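Local coordinates for nucleocapsid (Crimean-congo hemorrhagic fever virus, PDB 4AKL), which binds single- and double-stranded RNA, probably takes part in packaging the viral genome, and probably cuts double-stranded DNA without sequence specificity, at residues E168-R176 with I443-E452; T410-T418 with H453-S464. All coordinates share one frame; numbering follows the deposited sequence.

Helix 450-460 takes part in both contacts, and the two show how the chemistry of an interface follows its depth in a mainly helical fold. Interaction 1 joins the start of that helix, and the turn before it, to helix 163-181; it is partly buried and relies on charge, with two acids and two arginines grouped beside a pair of methionines. Interaction 2 lies deeper, where 410-418 packs on the rest of the helix and its exit chiefly through Leu414 and Leu454, with the Lys411 chain and threonine methyls beside them and a few polar bonds. The contacts touch: Met169 and Met173 of interaction 1 pack on Leu455, which belongs to the 453-464 segment of interaction 2.

Interaction 1. Residues E168-R176 with I443-E452; sequences EMLSDMIRR and IQDMDIVASE. Unlike the reference sequence in segment 443-452: Asp445 (reference His).
Glu452 pushes its side chain as a knob into a hole formed by Met169, Asp172, Met173 and Arg176, the tightly packed end of this contact. Extended beyond CG, it runs antiparallel to the Met173 side chain, and Met173 CG lies 3.5 Å from Glu452 OE1. The methyl ends of both methionines turn in because their chains bend at chi3; Met169 CE comes within 3.5 Å of Ser451 O.

At the tip of the knob Glu452 OE2 stands 2.7 Å from Asp172 OD2, a separation that would be consistent with a shared proton. The two carboxylate planes are turned 62° apart. This pair belongs to a salt-bridge network joining helix 163-181 to the first turn of helix 450-460, with Val449 at the N-cap position. Within it, Arg175 grips Asp172 OD1 side-on with NE and NH2, while Arg176 NE reaches Asp172 OD2 at 2.8 Å by an almost straight bond from above the carboxylate plane. Glu452 OE1 lies well out of the Arg176 guanidinium plane and offers it charge alone.

Beyond the acids, the extended chain of Arg176 carries its guanidinium to the type I turn Ile443-Met446. NH1 of Arg176 donates to Met446 O at 2.7 Å, nearly in line with the carbonyl, and NH2 adds a weak bond to Ile443 O. Val449 CG2 covers one guanidinium face.

The outer side is looser. There the exposed Gln444, tentatively and in one of two modelled conformers, lays its CG over a face of the Arg175 guanidinium, 3.3 Å from NH2, and its NE2 makes only a weak bond to Asp172 OD1.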
ATOM      1  N   GLU A 168      14.941   2.732  18.077  1.00 44.01           N
ATOM      2  CA  GLU A 168      13.765   3.061  18.919  1.00 43.56           C
ATOM      3  C   GLU A 168      12.464   3.013  18.107  1.00 41.49           C
ATOM      4  O   GLU A 168      11.458   2.473  18.590  1.00 40.84           O
ATOM      5  CB  GLU A 168      13.922   4.427  19.597  1.00 44.08           C
ATOM      6  CG  GLU A 168      12.690   4.895  20.361  1.00 44.07           C
ATOM      7  CD  GLU A 168      12.808   6.306  20.855  1.00 46.49           C
ATOM      8  OE1 GLU A 168      13.943   6.836  21.043  1.00 48.04           O
ATOM      9  OE2 GLU A 168      11.740   6.897  21.066  1.00 48.06           O
ATOM     10  N   MET A 169      12.490   3.576  16.883  1.00 40.41           N
ATOM     11  CA  MET A 169      11.366   3.500  15.943  1.00 38.76           C
ATOM     12  C   MET A 169      10.937   2.071  15.702  1.00 39.35           C
ATOM     13  O   MET A 169       9.770   1.770  15.826  1.00 39.23           O
ATOM     14  CB  MET A 169      11.673   4.188  14.604  1.00 37.56           C
ATOM     15  CG  MET A 169      11.729   5.703  14.742  1.00 36.18           C
ATOM     16  SD  MET A 169      12.141   6.545  13.233  1.00 35.03           S
ATOM     17  CE  MET A 169      10.536   6.513  12.430  1.00 30.96           C
ATOM     18  N   LEU A 170      11.891   1.201  15.378  1.00 40.69           N
ATOM     19  CA  LEU A 170      11.633  -0.234  15.212  1.00 41.46           C
ATOM     20  C   LEU A 170      11.050  -0.951  16.455  1.00 42.61           C
ATOM     21  O   LEU A 170      10.173  -1.828  16.312  1.00 43.18           O
ATOM     22  CB  LEU A 170      12.903  -0.948  14.763  1.00 42.60           C
ATOM     23  CG  LEU A 170      13.287  -0.743  13.304  1.00 42.81           C
ATOM     24  CD1 LEU A 170      14.690  -1.364  13.062  1.00 44.81           C
ATOM     25  CD2 LEU A 170      12.259  -1.430  12.390  1.00 42.21           C
ATOM     26  N   SER A 171      11.519  -0.600  17.648  1.00 43.32           N
ATOM     27  CA  SER A 171      10.951  -1.160  18.894  1.00 44.21           C
ATOM     28  C   SER A 171       9.463  -0.837  19.044  1.00 43.22           C
ATOM     29  O   SER A 171       8.649  -1.691  19.478  1.00 43.21           O
ATOM     30  CB  SER A 171      11.705  -0.634  20.113  1.00 45.36           C
ATOM     31  OG  SER A 171      13.098  -0.945  20.025  1.00 46.40           O
ATOM     32  N   ASP A 172       9.094   0.391  18.705  1.00 41.84           N
ATOM     33  CA  ASP A 172       7.700   0.756  18.786  1.00 41.45           C
ATOM     34  C   ASP A 172       6.926   0.072  17.653  1.00 40.96           C
ATOM     35  O   ASP A 172       5.767  -0.320  17.828  1.00 40.77           O
ATOM     36  CB  ASP A 172       7.524   2.266  18.684  1.00 40.42           C
ATOM     37  CG  ASP A 172       6.083   2.678  18.862  1.00 38.98           C
ATOM     38  OD1 ASP A 172       5.476   2.327  19.898  1.00 40.50           O
ATOM     39  OD2 ASP A 172       5.582   3.325  17.963  1.00 36.89           O
ATOM     40  N   MET A 173       7.564  -0.055  16.497  1.00 41.12           N
ATOM     41  CA  MET A 173       6.912  -0.683  15.348  1.00 41.41           C
ATOM     42  C   MET A 173       6.651  -2.145  15.686  1.00 43.36           C
ATOM     43  O   MET A 173       5.544  -2.612  15.469  1.00 43.81           O
ATOM     44  CB  MET A 173       7.728  -0.507  14.048  1.00 40.89           C
ATOM     45  CG  MET A 173       7.823   0.935  13.587  1.00 40.62           C
ATOM     46  SD  MET A 173       9.229   1.414  12.528  1.00 41.15           S
ATOM     47  CE  MET A 173       8.803   0.631  10.965  1.00 41.01           C
ATOM     48  N   ILE A 174       7.647  -2.848  16.245  1.00 45.52           N
ATOM     49  CA  ILE A 174       7.478  -4.275  16.665  1.00 47.36           C
ATOM     50  C   ILE A 174       6.465  -4.427  17.810  1.00 48.49           C
ATOM     51  O   ILE A 174       5.695  -5.396  17.831  1.00 49.27           O
ATOM     52  CB  ILE A 174       8.834  -4.942  17.058  1.00 49.18           C
ATOM     53  CG1 ILE A 174       9.804  -5.002  15.853  1.00 49.07           C
ATOM     54  CG2 ILE A 174       8.630  -6.407  17.603  1.00 50.98           C
ATOM     55  CD1 ILE A 174      11.275  -5.391  16.233  1.00 50.61           C
ATOM     56  N   ARG A 175       6.476  -3.494  18.772  1.00 49.09           N
ATOM     57  CA  ARG A 175       5.425  -3.414  19.799  1.00 49.83           C
ATOM     58  C   ARG A 175       4.018  -3.380  19.149  1.00 49.48           C
ATOM     59  O   ARG A 175       3.108  -4.081  19.601  1.00 49.65           O
ATOM     60  CB  ARG A 175       5.606  -2.172  20.680  1.00 49.66           C
ATOM     61  CG  ARG A 175       4.526  -1.972  21.777  1.00 49.56           C
ATOM     62  CD  ARG A 175       4.626  -0.602  22.412  1.00 48.60           C
ATOM     63  NE  ARG A 175       4.155   0.469  21.518  1.00 45.43           N
ATOM     64  CZ  ARG A 175       2.888   0.877  21.382  1.00 42.94           C
ATOM     65  NH1 ARG A 175       1.897   0.319  22.069  1.00 43.36           N
ATOM     66  NH2 ARG A 175       2.615   1.859  20.536  1.00 39.37           N
ATOM     67  N   ARG A 176       3.863  -2.554  18.094  1.00 48.82           N
ATOM     68  CA  ARG A 176       2.578  -2.405  17.354  1.00 48.63           C
ATOM     69  C   ARG A 176       2.202  -3.674  16.590  1.00 50.18           C
ATOM     70  O   ARG A 176       1.081  -4.161  16.677  1.00 50.52           O
ATOM     71  CB  ARG A 176       2.615  -1.196  16.379  1.00 46.57           C
ATOM     72  CG  ARG A 176       2.542   0.164  17.071  1.00 45.46           C
ATOM     73  CD  ARG A 176       2.971   1.338  16.127  1.00 43.71           C
ATOM     74  NE  ARG A 176       3.076   2.553  16.923  1.00 42.98           N
ATOM     75  CZ  ARG A 176       2.067   3.344  17.268  1.00 43.69           C
ATOM     76  NH1 ARG A 176       0.817   3.085  16.866  1.00 44.97           N
ATOM     77  NH2 ARG A 176       2.296   4.416  18.025  1.00 42.50           N
ATOM     78  N   ILE A 443       3.503   9.197  21.234  1.00 54.39           N
ATOM     79  CA  ILE A 443       3.648   8.277  20.086  1.00 53.37           C
ATOM     80  C   ILE A 443       2.698   7.105  20.205  1.00 53.61           C
ATOM     81  O   ILE A 443       1.868   6.856  19.308  1.00 52.51           O
ATOM     82  CB  ILE A 443       5.153   7.748  19.983  1.00 53.98           C
ATOM     83  CG1 ILE A 443       6.055   8.824  19.427  1.00 53.69           C
ATOM     84  CG2 ILE A 443       5.324   6.473  19.101  1.00 53.72           C
ATOM     85  CD1 ILE A 443       5.526   9.460  18.114  1.00 52.99           C
ATOM     86  N   GLN A 444       2.818   6.419  21.341  1.00 55.20           N
ATOM     87  CA  GLN A 444       2.048   5.199  21.623  0.50 55.71           C
ATOM     88  C   GLN A 444       0.520   5.378  21.556  1.00 55.44           C
ATOM     89  O   GLN A 444      -0.182   4.407  21.331  1.00 55.89           O
ATOM     90  CB  GLN A 444       2.474   4.578  22.977  0.50 57.62           C
ATOM     91  CG  GLN A 444       3.829   3.824  22.961  0.50 57.58           C
ATOM     92  CD  GLN A 444       5.063   4.706  23.090  0.50 57.23           C
ATOM     93  OE1 GLN A 444       4.993   5.851  23.546  0.50 56.22           O
ATOM     94  NE2 GLN A 444       6.219   4.159  22.683  0.50 57.14           N
ATOM     95  N   ASP A 445       0.008   6.605  21.727  1.00 55.33           N
ATOM     96  CA  ASP A 445      -1.460   6.843  21.606  1.00 55.07           C
ATOM     97  C   ASP A 445      -2.024   7.049  20.194  1.00 53.19           C
ATOM     98  O   ASP A 445      -3.276   7.076  20.001  1.00 53.22           O
ATOM     99  CB  ASP A 445      -1.890   8.029  22.442  1.00 56.01           C
ATOM    100  CG  ASP A 445      -2.183   7.646  23.851  1.00 58.88           C
ATOM    101  OD1 ASP A 445      -1.514   6.714  24.376  1.00 62.60           O
ATOM    102  OD2 ASP A 445      -3.081   8.277  24.436  1.00 60.37           O
ATOM    103  N   MET A 446      -1.143   7.211  19.222  1.00 51.30           N
ATOM    104  CA  MET A 446      -1.580   7.381  17.854  1.00 49.36           C
ATOM    105  C   MET A 446      -1.738   6.003  17.230  1.00 47.93           C
ATOM    106  O   MET A 446      -0.866   5.171  17.379  1.00 47.76           O
ATOM    107  CB  MET A 446      -0.559   8.181  17.064  1.00 48.78           C
ATOM    108  CG  MET A 446      -0.245   9.531  17.653  1.00 51.47           C
ATOM    109  SD  MET A 446       1.023  10.352  16.669  1.00 55.27           S
ATOM    110  CE  MET A 446       0.004  11.185  15.450  1.00 53.04           C
ATOM    111  N   ASP A 447      -2.855   5.774  16.527  1.00 46.29           N
ATOM    112  CA  ASP A 447      -3.017   4.555  15.731  1.00 45.34           C
ATOM    113  C   ASP A 447      -1.913   4.519  14.655  1.00 43.71           C
ATOM    114  O   ASP A 447      -1.354   3.501  14.373  1.00 43.54           O
ATOM    115  CB  ASP A 447      -4.398   4.513  15.039  1.00 44.44           C
ATOM    116  CG  ASP A 447      -5.571   4.426  16.028  1.00 45.78           C
ATOM    117  OD1 ASP A 447      -5.309   4.352  17.251  1.00 44.02           O
ATOM    118  OD2 ASP A 447      -6.762   4.446  15.573  1.00 44.32           O
ATOM    119  N   ILE A 448      -1.624   5.670  14.081  1.00 42.69           N
ATOM    120  CA  ILE A 448      -0.758   5.782  12.907  1.00 41.57           C
ATOM    121  C   ILE A 448       0.327   6.805  13.093  1.00 40.25           C
ATOM    122  O   ILE A 448       0.008   7.989  13.300  1.00 40.15           O
ATOM    123  CB  ILE A 448      -1.607   6.223  11.670  1.00 41.30           C
ATOM    124  CG1 ILE A 448      -2.567   5.105  11.235  1.00 41.94           C
ATOM    125  CG2 ILE A 448      -0.701   6.671  10.442  1.00 40.24           C
ATOM    126  CD1 ILE A 448      -1.893   3.816  11.051  1.00 43.90           C
ATOM    127  N   VAL A 449       1.590   6.371  13.008  1.00 39.19           N
ATOM    128  CA  VAL A 449       2.752   7.280  13.080  1.00 38.04           C
ATOM    129  C   VAL A 449       3.334   7.359  11.655  1.00 37.07           C
ATOM    130  O   VAL A 449       4.005   6.412  11.212  1.00 35.91           O
ATOM    131  CB  VAL A 449       3.755   6.792  14.086  1.00 39.38           C
ATOM    132  CG1 VAL A 449       5.045   7.662  14.101  1.00 38.51           C
ATOM    133  CG2 VAL A 449       3.127   6.794  15.462  1.00 39.11           C
ATOM    134  N   ALA A 450       3.045   8.476  10.952  1.00 34.75           N
ATOM    135  CA  ALA A 450       3.508   8.677   9.560  1.00 34.48           C
ATOM    136  C   ALA A 450       5.009   8.376   9.333  1.00 34.39           C
ATOM    137  O   ALA A 450       5.365   7.737   8.381  1.00 34.45           O
ATOM    138  CB  ALA A 450       3.237  10.113   9.075  1.00 33.57           C
ATOM    139  N   SER A 451       5.857   8.848  10.221  1.00 34.10           N
ATOM    140  CA  SER A 451       7.314   8.638  10.094  1.00 34.47           C
ATOM    141  C   SER A 451       7.689   7.174  10.201  1.00 35.02           C
ATOM    142  O   SER A 451       8.629   6.745   9.549  1.00 35.32           O
ATOM    143  CB  SER A 451       8.062   9.462  11.148  1.00 34.93           C
ATOM    144  OG  SER A 451       7.598   9.107  12.442  1.00 34.88           O
ATOM    145  N   GLU A 452       6.964   6.408  11.019  1.00 35.00           N
ATOM    146  CA  GLU A 452       7.159   4.940  11.084  1.00 36.16           C
ATOM    147  C   GLU A 452       6.742   4.223   9.785  1.00 36.55           C
ATOM    148  O   GLU A 452       7.462   3.318   9.329  1.00 37.12           O
ATOM    149  CB  GLU A 452       6.440   4.323  12.284  1.00 36.10           C
ATOM    150  CG  GLU A 452       7.096   4.721  13.560  1.00 37.06           C
ATOM    151  CD  GLU A 452       6.460   4.156  14.777  1.00 37.03           C
ATOM    152  OE1 GLU A 452       5.523   3.381  14.641  1.00 35.48           O
ATOM    153  OE2 GLU A 452       6.911   4.494  15.891  1.00 37.94           O
TER

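Interaction 2. Residues T410-T418 with H453-S464; sequences TKSILNLRT and HLLHQSLVGKQS
Thr410 opens the contact by laying CG2 against Leu454 CD1, 3.9 Å away; this methyl stands opposite the backbone N about the first torsion and is thereby directed at the helix. Lys411 follows with an extended chain whose CG rests 3.8 Å from Leu454 CD2, and whose far end crosses the side chains of His453 and Gln457 at about a right angle. Its NZ forms a salt bridge with Glu387 and, in one of the two modelled conformers of His453, also donates to His453 NE2 at 3.1 Å, tilted 21° out of the ring plane.

Ile413 returns to the CD1 branch that Thr410 touches, its own CD1 3.6 Å from Leu454 CD1, the chains crossing nearly perpendicularly. Leu414, which buries the most surface of 410-418 against the other segment, spreads its two methyls along the helix, CD1 3.6 Å from Gln457 OE1 and CD2 near Leu454 O. Asn415 is joined to the far segment by a water that donates both to its OD1 and, at 2.7 Å, to Gln463 O; the same OD1 accepts from Ser33 N. Last comes Thr418, its CG2 3.7 Å from Ser458 OG, a hydroxyl hydrogen-bonded to Tyr156 OH.

The second segment can turn back toward 410-418 because helix 450-460 ends in a Schellman motif at Gly461. Helix 425-440 lies against Ile413, Leu416 and Thr418, while Leu455 and Leu459 of helix 450-460 pack on helix 163-181 and on Tyr156 of the short strand 155-156.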
ATOM      1  N   THR A 410       4.039  14.427   1.954  1.00 28.78           N
ATOM      2  CA  THR A 410       4.775  13.467   2.769  1.00 29.33           C
ATOM      3  C   THR A 410       5.694  12.540   1.990  1.00 30.08           C
ATOM      4  O   THR A 410       6.895  12.565   2.182  1.00 29.38           O
ATOM      5  CB  THR A 410       3.817  12.691   3.719  1.00 29.83           C
ATOM      6  OG1 THR A 410       3.107  13.645   4.500  1.00 29.26           O
ATOM      7  CG2 THR A 410       4.545  11.767   4.689  1.00 29.15           C
ATOM      8  N   LYS A 411       5.143  11.740   1.077  1.00 30.18           N
ATOM      9  CA  LYS A 411       5.929  10.683   0.485  1.00 30.71           C
ATOM     10  C   LYS A 411       7.057  11.133  -0.493  1.00 31.50           C
ATOM     11  O   LYS A 411       7.795  10.265  -1.019  1.00 33.17           O
ATOM     12  CB  LYS A 411       4.993   9.599  -0.053  1.00 30.49           C
ATOM     13  CG  LYS A 411       4.566   8.721   1.103  1.00 31.44           C
ATOM     14  CD  LYS A 411       3.530   7.722   0.785  1.00 33.96           C
ATOM     15  CE  LYS A 411       3.193   6.950   2.038  1.00 34.37           C
ATOM     16  NZ  LYS A 411       2.042   6.106   1.800  1.00 35.54           N
ATOM     17  N   SER A 412       7.210  12.452  -0.720  1.00 31.06           N
ATOM     18  CA  SER A 412       8.312  12.943  -1.478  1.00 31.90           C
ATOM     19  C   SER A 412       9.600  12.619  -0.770  1.00 32.84           C
ATOM     20  O   SER A 412      10.633  12.547  -1.414  1.00 33.34           O
ATOM     21  CB  SER A 412       8.204  14.404  -1.787  1.00 31.73           C
ATOM     22  OG  SER A 412       7.152  14.655  -2.698  1.00 31.67           O
ATOM     23  N   ILE A 413       9.524  12.422   0.560  1.00 32.67           N
ATOM     24  CA  ILE A 413      10.639  11.909   1.360  1.00 34.04           C
ATOM     25  C   ILE A 413      11.278  10.644   0.806  1.00 34.83           C
ATOM     26  O   ILE A 413      12.489  10.465   0.938  1.00 36.15           O
ATOM     27  CB  ILE A 413      10.189  11.686   2.870  1.00 33.44           C
ATOM     28  CG1 ILE A 413      10.192  12.998   3.600  1.00 33.93           C
ATOM     29  CG2 ILE A 413      11.149  10.867   3.618  1.00 36.05           C
ATOM     30  CD1 ILE A 413       9.337  13.016   4.906  1.00 34.53           C
ATOM     31  N   LEU A 414      10.485   9.761   0.191  1.00 34.54           N
ATOM     32  CA  LEU A 414      10.993   8.518  -0.353  1.00 35.57           C
ATOM     33  C   LEU A 414      11.888   8.740  -1.591  1.00 36.67           C
ATOM     34  O   LEU A 414      12.581   7.838  -1.997  1.00 37.76           O
ATOM     35  CB  LEU A 414       9.825   7.590  -0.723  1.00 35.02           C
ATOM     36  CG  LEU A 414       9.054   7.051   0.473  1.00 33.96           C
ATOM     37  CD1 LEU A 414       7.879   6.235   0.001  1.00 30.75           C
ATOM     38  CD2 LEU A 414       9.964   6.240   1.412  1.00 34.80           C
ATOM     39  N   ASN A 415      11.825   9.935  -2.179  1.00 36.59           N
ATOM     40  CA  ASN A 415      12.781  10.378  -3.202  1.00 37.77           C
ATOM     41  C   ASN A 415      14.142  10.824  -2.614  1.00 39.21           C
ATOM     42  O   ASN A 415      15.089  11.024  -3.366  1.00 39.99           O
ATOM     43  CB  ASN A 415      12.181  11.512  -4.034  1.00 37.27           C
ATOM     44  CG  ASN A 415      12.953  11.779  -5.301  1.00 39.04           C
ATOM     45  OD1 ASN A 415      13.494  10.840  -5.932  1.00 38.91           O
ATOM     46  ND2 ASN A 415      13.036  13.038  -5.683  1.00 36.57           N
ATOM     47  N   LEU A 416      14.245  10.988  -1.285  1.00 39.07           N
ATOM     48  CA  LEU A 416      15.539  11.343  -0.670  1.00 40.88           C
ATOM     49  C   LEU A 416      16.416  10.109  -0.694  1.00 42.40           C
ATOM     50  O   LEU A 416      15.918   9.016  -0.378  1.00 41.09           O
ATOM     51  CB  LEU A 416      15.410  11.838   0.769  1.00 40.14           C
ATOM     52  CG  LEU A 416      14.928  13.277   0.954  1.00 39.67           C
ATOM     53  CD1 LEU A 416      14.524  13.506   2.399  1.00 37.30           C
ATOM     54  CD2 LEU A 416      15.981  14.329   0.490  1.00 39.91           C
ATOM     55  N   ARG A 417      17.707  10.288  -1.043  1.00 44.39           N
ATOM     56  CA  ARG A 417      18.638   9.146  -1.177  1.00 46.97           C
ATOM     57  C   ARG A 417      18.831   8.433   0.139  1.00 47.64           C
ATOM     58  O   ARG A 417      18.690   9.033   1.203  1.00 47.19           O
ATOM     59  CB  ARG A 417      20.030   9.581  -1.735  1.00 48.81           C
ATOM     60  CG  ARG A 417      20.010  10.006  -3.200  1.00 49.70           C
ATOM     61  CD  ARG A 417      21.372  10.430  -3.727  1.00 53.28           C
ATOM     62  NE  ARG A 417      21.310  10.798  -5.156  1.00 54.62           N
ATOM     63  CZ  ARG A 417      21.310   9.935  -6.190  1.00 56.18           C
ATOM     64  NH1 ARG A 417      21.384   8.602  -6.009  1.00 55.48           N
ATOM     65  NH2 ARG A 417      21.231  10.415  -7.441  1.00 57.61           N
ATOM     66  N   THR A 418      19.146   7.150   0.052  1.00 49.60           N
ATOM     67  CA  THR A 418      19.463   6.344   1.208  1.00 50.96           C
ATOM     68  C   THR A 418      20.938   5.924   1.255  1.00 54.53           C
ATOM     69  O   THR A 418      21.347   5.302   2.215  1.00 55.26           O
ATOM     70  CB  THR A 418      18.582   5.068   1.264  1.00 50.73           C
ATOM     71  OG1 THR A 418      18.741   4.307   0.062  1.00 50.38           O
ATOM     72  CG2 THR A 418      17.062   5.450   1.467  1.00 47.74           C
ATOM     73  N   HIS A 453       5.605   4.648   9.196  1.00 35.93           N
ATOM     74  CA  HIS A 453       5.108   4.154   7.896  0.50 35.57           C
ATOM     75  C   HIS A 453       6.210   4.447   6.855  1.00 35.98           C
ATOM     76  O   HIS A 453       6.553   3.600   6.042  1.00 36.44           O
ATOM     77  CB  HIS A 453       3.764   4.890   7.632  0.50 34.73           C
ATOM     78  CG  HIS A 453       3.031   4.529   6.378  0.50 34.62           C
ATOM     79  ND1 HIS A 453       2.596   3.245   6.086  0.50 36.40           N
ATOM     80  CD2 HIS A 453       2.604   5.310   5.357  0.50 34.17           C
ATOM     81  CE1 HIS A 453       1.953   3.258   4.924  0.50 35.35           C
ATOM     82  NE2 HIS A 453       1.943   4.500   4.463  0.50 33.10           N
ATOM     83  N   LEU A 454       6.762   5.672   6.905  1.00 35.32           N
ATOM     84  CA  LEU A 454       7.831   6.038   5.981  1.00 35.74           C
ATOM     85  C   LEU A 454       9.088   5.150   6.147  1.00 36.48           C
ATOM     86  O   LEU A 454       9.622   4.701   5.174  1.00 37.29           O
ATOM     87  CB  LEU A 454       8.216   7.499   6.103  1.00 35.24           C
ATOM     88  CG  LEU A 454       7.238   8.553   5.567  1.00 36.06           C
ATOM     89  CD1 LEU A 454       7.756   9.952   6.040  1.00 36.43           C
ATOM     90  CD2 LEU A 454       6.993   8.522   4.010  1.00 34.30           C
ATOM     91  N   LEU A 455       9.533   4.911   7.369  1.00 36.81           N
ATOM     92  CA  LEU A 455      10.682   4.019   7.614  1.00 37.69           C
ATOM     93  C   LEU A 455      10.453   2.601   7.100  1.00 38.52           C
ATOM     94  O   LEU A 455      11.331   1.991   6.491  1.00 38.56           O
ATOM     95  CB  LEU A 455      11.034   3.966   9.107  1.00 37.98           C
ATOM     96  CG  LEU A 455      12.280   3.136   9.513  1.00 38.68           C
ATOM     97  CD1 LEU A 455      13.520   3.617   8.809  1.00 39.07           C
ATOM     98  CD2 LEU A 455      12.494   3.136  11.038  1.00 39.13           C
ATOM     99  N   HIS A 456       9.269   2.097   7.369  1.00 38.54           N
ATOM    100  CA  HIS A 456       8.863   0.757   6.963  1.00 39.93           C
ATOM    101  C   HIS A 456       9.036   0.621   5.462  1.00 40.04           C
ATOM    102  O   HIS A 456       9.695  -0.272   4.990  1.00 40.89           O
ATOM    103  CB  HIS A 456       7.419   0.513   7.381  1.00 39.59           C
ATOM    104  CG  HIS A 456       6.948  -0.860   7.107  1.00 41.99           C
ATOM    105  ND1 HIS A 456       7.264  -1.934   7.916  1.00 47.43           N
ATOM    106  CD2 HIS A 456       6.189  -1.348   6.106  1.00 44.07           C
ATOM    107  CE1 HIS A 456       6.715  -3.027   7.414  1.00 48.14           C
ATOM    108  NE2 HIS A 456       6.051  -2.694   6.321  1.00 46.04           N
ATOM    109  N   GLN A 457       8.463   1.566   4.746  1.00 39.61           N
ATOM    110  CA  GLN A 457       8.548   1.632   3.306  1.00 40.36           C
ATOM    111  C   GLN A 457       9.949   1.762   2.777  1.00 40.84           C
ATOM    112  O   GLN A 457      10.229   1.193   1.766  1.00 41.27           O
ATOM    113  CB  GLN A 457       7.688   2.772   2.794  1.00 39.77           C
ATOM    114  CG  GLN A 457       6.227   2.344   2.917  1.00 42.42           C
ATOM    115  CD  GLN A 457       5.317   3.415   2.653  1.00 44.02           C
ATOM    116  OE1 GLN A 457       5.491   4.192   1.708  1.00 46.09           O
ATOM    117  NE2 GLN A 457       4.308   3.503   3.472  1.00 46.71           N
ATOM    118  N   SER A 458      10.805   2.536   3.448  1.00 40.66           N
ATOM    119  CA  SER A 458      12.199   2.594   3.069  1.00 41.60           C
ATOM    120  C   SER A 458      12.844   1.251   3.316  1.00 42.85           C
ATOM    121  O   SER A 458      13.665   0.833   2.537  1.00 44.71           O
ATOM    122  CB  SER A 458      12.958   3.661   3.864  1.00 41.83           C
ATOM    123  OG  SER A 458      14.228   3.858   3.317  1.00 42.11           O
ATOM    124  N   LEU A 459      12.470   0.577   4.392  1.00 43.22           N
ATOM    125  CA  LEU A 459      13.047  -0.742   4.740  1.00 45.04           C
ATOM    126  C   LEU A 459      12.606  -1.893   3.793  1.00 45.80           C
ATOM    127  O   LEU A 459      13.358  -2.876   3.630  1.00 47.39           O
ATOM    128  CB  LEU A 459      12.754  -1.122   6.200  1.00 44.85           C
ATOM    129  CG  LEU A 459      13.422  -0.326   7.336  1.00 45.45           C
ATOM    130  CD1 LEU A 459      12.934  -0.886   8.633  1.00 45.84           C
ATOM    131  CD2 LEU A 459      14.985  -0.351   7.283  1.00 47.72           C
ATOM    132  N   VAL A 460      11.413  -1.781   3.187  1.00 44.98           N
ATOM    133  CA  VAL A 460      10.990  -2.771   2.224  1.00 46.12           C
ATOM    134  C   VAL A 460      11.750  -2.564   0.890  1.00 46.98           C
ATOM    135  O   VAL A 460      11.820  -3.480   0.094  1.00 48.67           O
ATOM    136  CB  VAL A 460       9.467  -2.817   1.993  1.00 45.23           C
ATOM    137  CG1 VAL A 460       8.691  -2.964   3.364  1.00 44.01           C
ATOM    138  CG2 VAL A 460       9.023  -1.628   1.246  1.00 44.98           C
ATOM    139  N   GLY A 461      12.321  -1.376   0.689  1.00 46.32           N
ATOM    140  CA  GLY A 461      13.147  -1.062  -0.454  1.00 46.89           C
ATOM    141  C   GLY A 461      12.565  -0.048  -1.404  1.00 45.95           C
ATOM    142  O   GLY A 461      13.117   0.130  -2.500  1.00 47.04           O
ATOM    143  N   LYS A 462      11.474   0.626  -1.021  1.00 43.81           N
ATOM    144  CA  LYS A 462      10.877   1.620  -1.889  1.00 43.15           C
ATOM    145  C   LYS A 462      11.811   2.796  -1.980  1.00 42.74           C
ATOM    146  O   LYS A 462      12.285   3.285  -0.967  1.00 42.97           O
ATOM    147  CB  LYS A 462       9.477   2.088  -1.406  1.00 41.68           C
ATOM    148  CG  LYS A 462       8.399   0.992  -1.484  1.00 43.05           C
ATOM    149  CD  LYS A 462       7.033   1.349  -0.826  1.00 41.82           C
ATOM    150  CE  LYS A 462       6.293   2.461  -1.599  1.00 43.30           C
ATOM    151  NZ  LYS A 462       4.821   2.678  -1.263  1.00 41.35           N
ATOM    152  N   GLN A 463      12.071   3.227  -3.197  1.00 42.58           N
ATOM    153  CA  GLN A 463      12.855   4.403  -3.474  1.00 42.84           C
ATOM    154  C   GLN A 463      12.091   5.464  -4.305  1.00 41.13           C
ATOM    155  O   GLN A 463      12.704   6.365  -4.873  1.00 41.67           O
ATOM    156  CB  GLN A 463      14.121   3.988  -4.178  1.00 45.33           C
ATOM    157  CG  GLN A 463      14.990   3.173  -3.277  1.00 48.35           C
ATOM    158  CD  GLN A 463      16.281   2.828  -3.867  1.00 52.81           C
ATOM    159  OE1 GLN A 463      17.030   2.123  -3.247  1.00 58.38           O
ATOM    160  NE2 GLN A 463      16.579   3.317  -5.081  1.00 54.84           N
ATOM    161  N   SER A 464      10.764   5.334  -4.351  1.00 39.17           N
ATOM    162  CA  SER A 464       9.870   6.254  -4.993  1.00 37.67           C
ATOM    163  C   SER A 464       8.494   6.041  -4.386  1.00 36.17           C
ATOM    164  O   SER A 464       8.163   4.889  -3.994  1.00 35.88           O
ATOM    165  CB  SER A 464       9.804   5.985  -6.487  1.00 38.75           C
ATOM    166  OG  SER A 464       8.682   6.594  -7.110  1.00 37.44           O
TER
HETATM  167  O   HOH W   1      11.808   8.622  -6.063  1.00 38.98           O